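Local coordinates for flagellar protein FliT (Bordetella bronchiseptica, PDB 3H3M) that probably acts as a flagellar export chaperone, as FliT proteins of other bacteria do for the filament-cap protein FliD, at residues Y24-L35 and L80-V91. Numbering follows the deposited sequence.
Sequences YQDIANLTSRML and LLVRILENDAAV
Ala28 and Ile84 bring the two backbones to 5.0 Å between their CA atoms, where helix segments 24-35 and 80-91 run nearly parallel, their axes approaching to 8.8 Å at a crossing angle of 23°. They lie on helix 20-39 and helix 72-105, which pack with helix 43-63 as a three-helix bundle, and their interface illustrates knobs-into-holes packing, with one apolar and one polar knob. Ile84, the apolar knob, fills a hole lined by Tyr24, Ile27, Ala28 and Thr31. Its CG1 lies anti to the carbonyl carbon (chi1 -67°), and the extended branch carries Ile84 CD1 against Ile27 CG2 (3.8 Å) and to the edge of the Tyr24 ring, near its plane. Leu81 CD2 meets the same ring obliquely, while Leu80 spreads its two methyls over Tyr24 CB and Ala28 CB. The phenol hydroxyl of Tyr24 hydrogen-bonds Glu64, just past the end of helix 43-63, and Leu56 and Tyr53 of that helix pack on Ile27 and Thr31 respectively. Further along, Leu35 CD1 rests on Ala90 CB at 3.6 Å, and Val91 CG2 lies alongside the backbone of Leu35. Met34 and Leu81 also touch the second subunit, so this core borders the dimer contact. One turn after Ile84 comes the polar knob, Asn87, held among Ala28, Thr31, Ser32 and Leu35. Its buried amide gives two hydrogen bonds. Asn87 ND2 reaches Thr31 OG1 at 3.2 Å, nearly straight (170°) and in the amide plane. The second, more bent, runs from Asn87 ND2 to Ser32 OG at 3.0 Å, tilted out of that plane.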
loop_
_atom_site.group_PDB
_atom_site.type_symbol
_atom_site.label_atom_id
_atom_site.label_comp_id
_atom_site.label_asym_id
_atom_site.label_seq_id
_atom_site.Cartn_x
_atom_site.Cartn_y
_atom_site.Cartn_z
ATOM N N TYR A 24 11.832 -1.173 6.723
ATOM C CA TYR A 24 11.010 -0.144 6.144
ATOM C C TYR A 24 11.673 0.424 4.890
ATOM O O TYR A 24 11.016 0.733 3.904
ATOM C CB TYR A 24 10.737 0.982 7.129
ATOM C CG TYR A 24 9.662 0.677 8.156
ATOM C CD1 TYR A 24 9.974 0.594 9.501
ATOM C CD2 TYR A 24 8.336 0.479 7.783
ATOM C CE1 TYR A 24 9.003 0.311 10.446
ATOM C CE2 TYR A 24 7.357 0.192 8.732
ATOM C CZ TYR A 24 7.697 0.119 10.063
ATOM O OH TYR A 24 6.761 -0.156 11.041
ATOM N N GLN A 25 12.988 0.577 4.943
ATOM C CA GLN A 25 13.730 1.098 3.801
ATOM C C GLN A 25 13.555 0.151 2.616
ATOM O O GLN A 25 13.201 0.576 1.535
ATOM C CB GLN A 25 15.207 1.279 4.179
ATOM C CG GLN A 25 16.064 1.782 3.051
ATOM C CD GLN A 25 15.752 3.197 2.710
ATOM O OE1 GLN A 25 16.070 4.095 3.491
ATOM N NE2 GLN A 25 15.137 3.428 1.541
ATOM N N ASP A 26 13.762 -1.139 2.851
ATOM C CA ASP A 26 13.638 -2.148 1.806
ATOM C C ASP A 26 12.278 -2.194 1.182
ATOM O O ASP A 26 12.181 -2.470 -0.011
ATOM C CB ASP A 26 14.002 -3.548 2.328
ATOM C CG ASP A 26 15.462 -3.661 2.731
ATOM O OD1 ASP A 26 16.331 -3.124 2.010
ATOM O OD2 ASP A 26 15.747 -4.257 3.789
ATOM N N ILE A 27 11.232 -1.990 1.987
ATOM C CA ILE A 27 9.840 -1.955 1.486
ATOM C C ILE A 27 9.571 -0.695 0.665
ATOM O O ILE A 27 8.884 -0.750 -0.372
ATOM C CB ILE A 27 8.750 -2.062 2.626
ATOM C CG1 ILE A 27 8.777 -3.447 3.305
ATOM C CG2 ILE A 27 7.319 -1.774 2.051
ATOM C CD1 ILE A 27 8.017 -3.539 4.621
ATOM N N ALA A 28 10.100 0.427 1.128
ATOM C CA ALA A 28 10.087 1.627 0.350
ATOM C C ALA A 28 10.827 1.388 -0.971
ATOM O O ALA A 28 10.351 1.765 -2.034
ATOM C CB ALA A 28 10.694 2.790 1.140
ATOM N N ASN A 29 11.969 0.713 -0.944
ATOM C CA ASN A 29 12.714 0.555 -2.206
ATOM C C ASN A 29 11.929 -0.328 -3.155
ATOM O O ASN A 29 11.781 -0.013 -4.351
ATOM C CB ASN A 29 14.154 0.034 -1.972
ATOM C CG ASN A 29 15.028 1.051 -1.205
ATOM O OD1 ASN A 29 14.763 2.271 -1.241
ATOM N ND2 ASN A 29 16.064 0.548 -0.499
ATOM N N LEU A 30 11.381 -1.399 -2.594
ATOM C CA LEU A 30 10.594 -2.336 -3.351
ATOM C C LEU A 30 9.349 -1.688 -3.942
ATOM O O LEU A 30 9.053 -1.888 -5.096
ATOM C CB LEU A 30 10.200 -3.507 -2.476
ATOM C CG LEU A 30 9.393 -4.537 -3.232
ATOM C CD1 LEU A 30 10.120 -5.089 -4.446
ATOM C CD2 LEU A 30 9.012 -5.629 -2.276
ATOM N N THR A 31 8.648 -0.882 -3.146
ATOM C CA THR A 31 7.433 -0.196 -3.616
ATOM C C THR A 31 7.752 0.828 -4.706
ATOM O O THR A 31 6.918 1.073 -5.575
ATOM C CB THR A 31 6.622 0.427 -2.445
ATOM O OG1 THR A 31 7.456 1.328 -1.710
ATOM C CG2 THR A 31 6.111 -0.652 -1.528
ATOM N N SER A 32 8.974 1.380 -4.679
ATOM C CA SER A 32 9.443 2.276 -5.736
ATOM C C SER A 32 9.712 1.490 -7.044
ATOM O O SER A 32 9.405 1.960 -8.152
ATOM C CB SER A 32 10.693 3.056 -5.287
ATOM O OG SER A 32 10.405 4.014 -4.255
ATOM N N ARG A 33 10.281 0.295 -6.922
ATOM C CA ARG A 33 10.384 -0.607 -8.077
ATOM C C ARG A 33 8.991 -0.957 -8.591
ATOM O O ARG A 33 8.757 -0.975 -9.808
ATOM C CB ARG A 33 11.167 -1.885 -7.717
ATOM C CG ARG A 33 12.688 -1.745 -7.914
ATOM C CD ARG A 33 13.436 -2.939 -7.405
ATOM N NE ARG A 33 13.700 -2.762 -5.981
ATOM C CZ ARG A 33 13.843 -3.735 -5.067
ATOM N NH1 ARG A 33 13.762 -5.038 -5.407
ATOM N NH2 ARG A 33 14.069 -3.386 -3.779
HETATM N N MSE A 34 8.030 -1.188 -7.698
HETATM C CA MSE A 34 6.692 -1.539 -8.198
HETATM C C MSE A 34 6.141 -0.391 -9.000
HETATM O O MSE A 34 5.548 -0.598 -10.060
HETATM C CB MSE A 34 5.702 -1.852 -7.109
HETATM C CG MSE A 34 6.096 -2.958 -6.270
HETATM SE SE MSE A 34 4.571 -3.404 -5.133
HETATM C CE MSE A 34 4.453 -1.727 -4.066
ATOM N N LEU A 35 6.322 0.806 -8.466
ATOM C CA LEU A 35 5.909 2.048 -9.173
ATOM C C LEU A 35 6.530 2.184 -10.569
ATOM O O LEU A 35 5.818 2.518 -11.489
ATOM C CB LEU A 35 6.220 3.293 -8.362
ATOM C CG LEU A 35 5.632 4.621 -8.859
ATOM C CD1 LEU A 35 4.174 4.472 -9.324
ATOM C CD2 LEU A 35 5.769 5.724 -7.781
ATOM N N LEU A 80 9.554 7.111 5.603
ATOM C CA LEU A 80 9.492 5.836 4.876
ATOM C C LEU A 80 8.065 5.345 4.646
ATOM O O LEU A 80 7.704 4.988 3.520
ATOM C CB LEU A 80 10.325 4.785 5.593
ATOM C CG LEU A 80 11.818 5.091 5.465
ATOM C CD1 LEU A 80 12.655 4.026 6.172
ATOM C CD2 LEU A 80 12.207 5.233 3.985
ATOM N N LEU A 81 7.239 5.407 5.681
ATOM C CA LEU A 81 5.844 5.060 5.550
ATOM C C LEU A 81 5.105 5.967 4.569
ATOM O O LEU A 81 4.409 5.505 3.690
ATOM C CB LEU A 81 5.159 5.099 6.910
ATOM C CG LEU A 81 5.620 3.991 7.856
ATOM C CD1 LEU A 81 4.717 3.921 9.130
ATOM C CD2 LEU A 81 5.618 2.670 7.118
ATOM N N VAL A 82 5.252 7.271 4.721
ATOM C CA VAL A 82 4.583 8.179 3.790
ATOM C C VAL A 82 4.962 7.799 2.368
ATOM O O VAL A 82 4.116 7.764 1.486
ATOM C CB VAL A 82 4.965 9.616 4.035
ATOM C CG1 VAL A 82 4.757 10.396 2.790
ATOM C CG2 VAL A 82 4.147 10.178 5.190
ATOM N N ARG A 83 6.240 7.489 2.173
ATOM C CA ARG A 83 6.753 7.081 0.864
ATOM C C ARG A 83 6.163 5.742 0.369
ATOM O O ARG A 83 5.831 5.617 -0.830
ATOM C CB ARG A 83 8.267 6.986 0.906
ATOM C CG ARG A 83 8.912 6.444 -0.398
ATOM C CD ARG A 83 8.589 7.306 -1.706
ATOM N NE ARG A 83 8.804 8.763 -1.531
ATOM C CZ ARG A 83 9.928 9.442 -1.832
ATOM N NH1 ARG A 83 10.988 8.829 -2.354
ATOM N NH2 ARG A 83 9.994 10.757 -1.620
ATOM N N ILE A 84 6.068 4.757 1.273
ATOM C CA ILE A 84 5.506 3.438 0.929
ATOM C C ILE A 84 4.035 3.598 0.570
ATOM O O ILE A 84 3.554 3.057 -0.422
ATOM C CB ILE A 84 5.577 2.448 2.136
ATOM C CG1 ILE A 84 7.019 2.072 2.513
ATOM C CG2 ILE A 84 4.785 1.167 1.882
ATOM C CD1 ILE A 84 7.130 1.510 3.932
ATOM N N LEU A 85 3.296 4.311 1.410
ATOM C CA LEU A 85 1.894 4.552 1.119
ATOM C C LEU A 85 1.703 5.349 -0.197
ATOM O O LEU A 85 0.843 5.007 -1.006
ATOM C CB LEU A 85 1.214 5.258 2.288
ATOM C CG LEU A 85 1.114 4.512 3.652
ATOM C CD1 LEU A 85 0.492 5.444 4.746
ATOM C CD2 LEU A 85 0.403 3.147 3.574
ATOM N N GLU A 86 2.477 6.411 -0.409
ATOM C CA GLU A 86 2.396 7.186 -1.659
ATOM C C GLU A 86 2.677 6.309 -2.888
ATOM O O GLU A 86 2.040 6.440 -3.946
ATOM C CB GLU A 86 3.406 8.334 -1.666
ATOM C CG GLU A 86 3.045 9.538 -0.847
ATOM C CD GLU A 86 4.069 10.687 -1.003
ATOM O OE1 GLU A 86 5.231 10.431 -1.414
ATOM O OE2 GLU A 86 3.687 11.846 -0.704
ATOM N N ASN A 87 3.639 5.409 -2.748
ATOM C CA ASN A 87 3.946 4.469 -3.826
ATOM C C ASN A 87 2.837 3.500 -4.109
ATOM O O ASN A 87 2.506 3.229 -5.272
ATOM C CB ASN A 87 5.237 3.740 -3.530
ATOM C CG ASN A 87 6.438 4.577 -3.826
ATOM O OD1 ASN A 87 6.343 5.593 -4.555
ATOM N ND2 ASN A 87 7.605 4.165 -3.283
ATOM N N ASP A 88 2.220 3.027 -3.052
ATOM C CA ASP A 88 1.104 2.106 -3.148
ATOM C C ASP A 88 -0.039 2.806 -3.858
ATOM O O ASP A 88 -0.643 2.263 -4.786
ATOM C CB ASP A 88 0.706 1.648 -1.740
ATOM C CG ASP A 88 1.459 0.371 -1.272
ATOM O OD1 ASP A 88 2.446 -0.014 -1.926
ATOM O OD2 ASP A 88 1.024 -0.286 -0.266
ATOM N N ALA A 89 -0.320 4.045 -3.455
ATOM C CA ALA A 89 -1.414 4.822 -4.090
ATOM C C ALA A 89 -1.129 5.074 -5.571
ATOM O O ALA A 89 -2.013 4.985 -6.410
ATOM C CB ALA A 89 -1.644 6.116 -3.362
ATOM N N ALA A 90 0.131 5.378 -5.876
ATOM C CA ALA A 90 0.531 5.773 -7.226
ATOM C C ALA A 90 0.388 4.574 -8.192
ATOM O O ALA A 90 -0.056 4.756 -9.325
ATOM C CB ALA A 90 1.932 6.368 -7.234
ATOM N N VAL A 91 0.725 3.367 -7.730
ATOM C CA VAL A 91 0.535 2.122 -8.526
ATOM C C VAL A 91 -0.938 1.925 -8.885
ATOM O O VAL A 91 -1.308 1.704 -10.037
ATOM C CB VAL A 91 1.103 0.808 -7.799
ATOM C CG1 VAL A 91 0.598 -0.448 -8.500
ATOM C CG2 VAL A 91 2.701 0.761 -7.763
#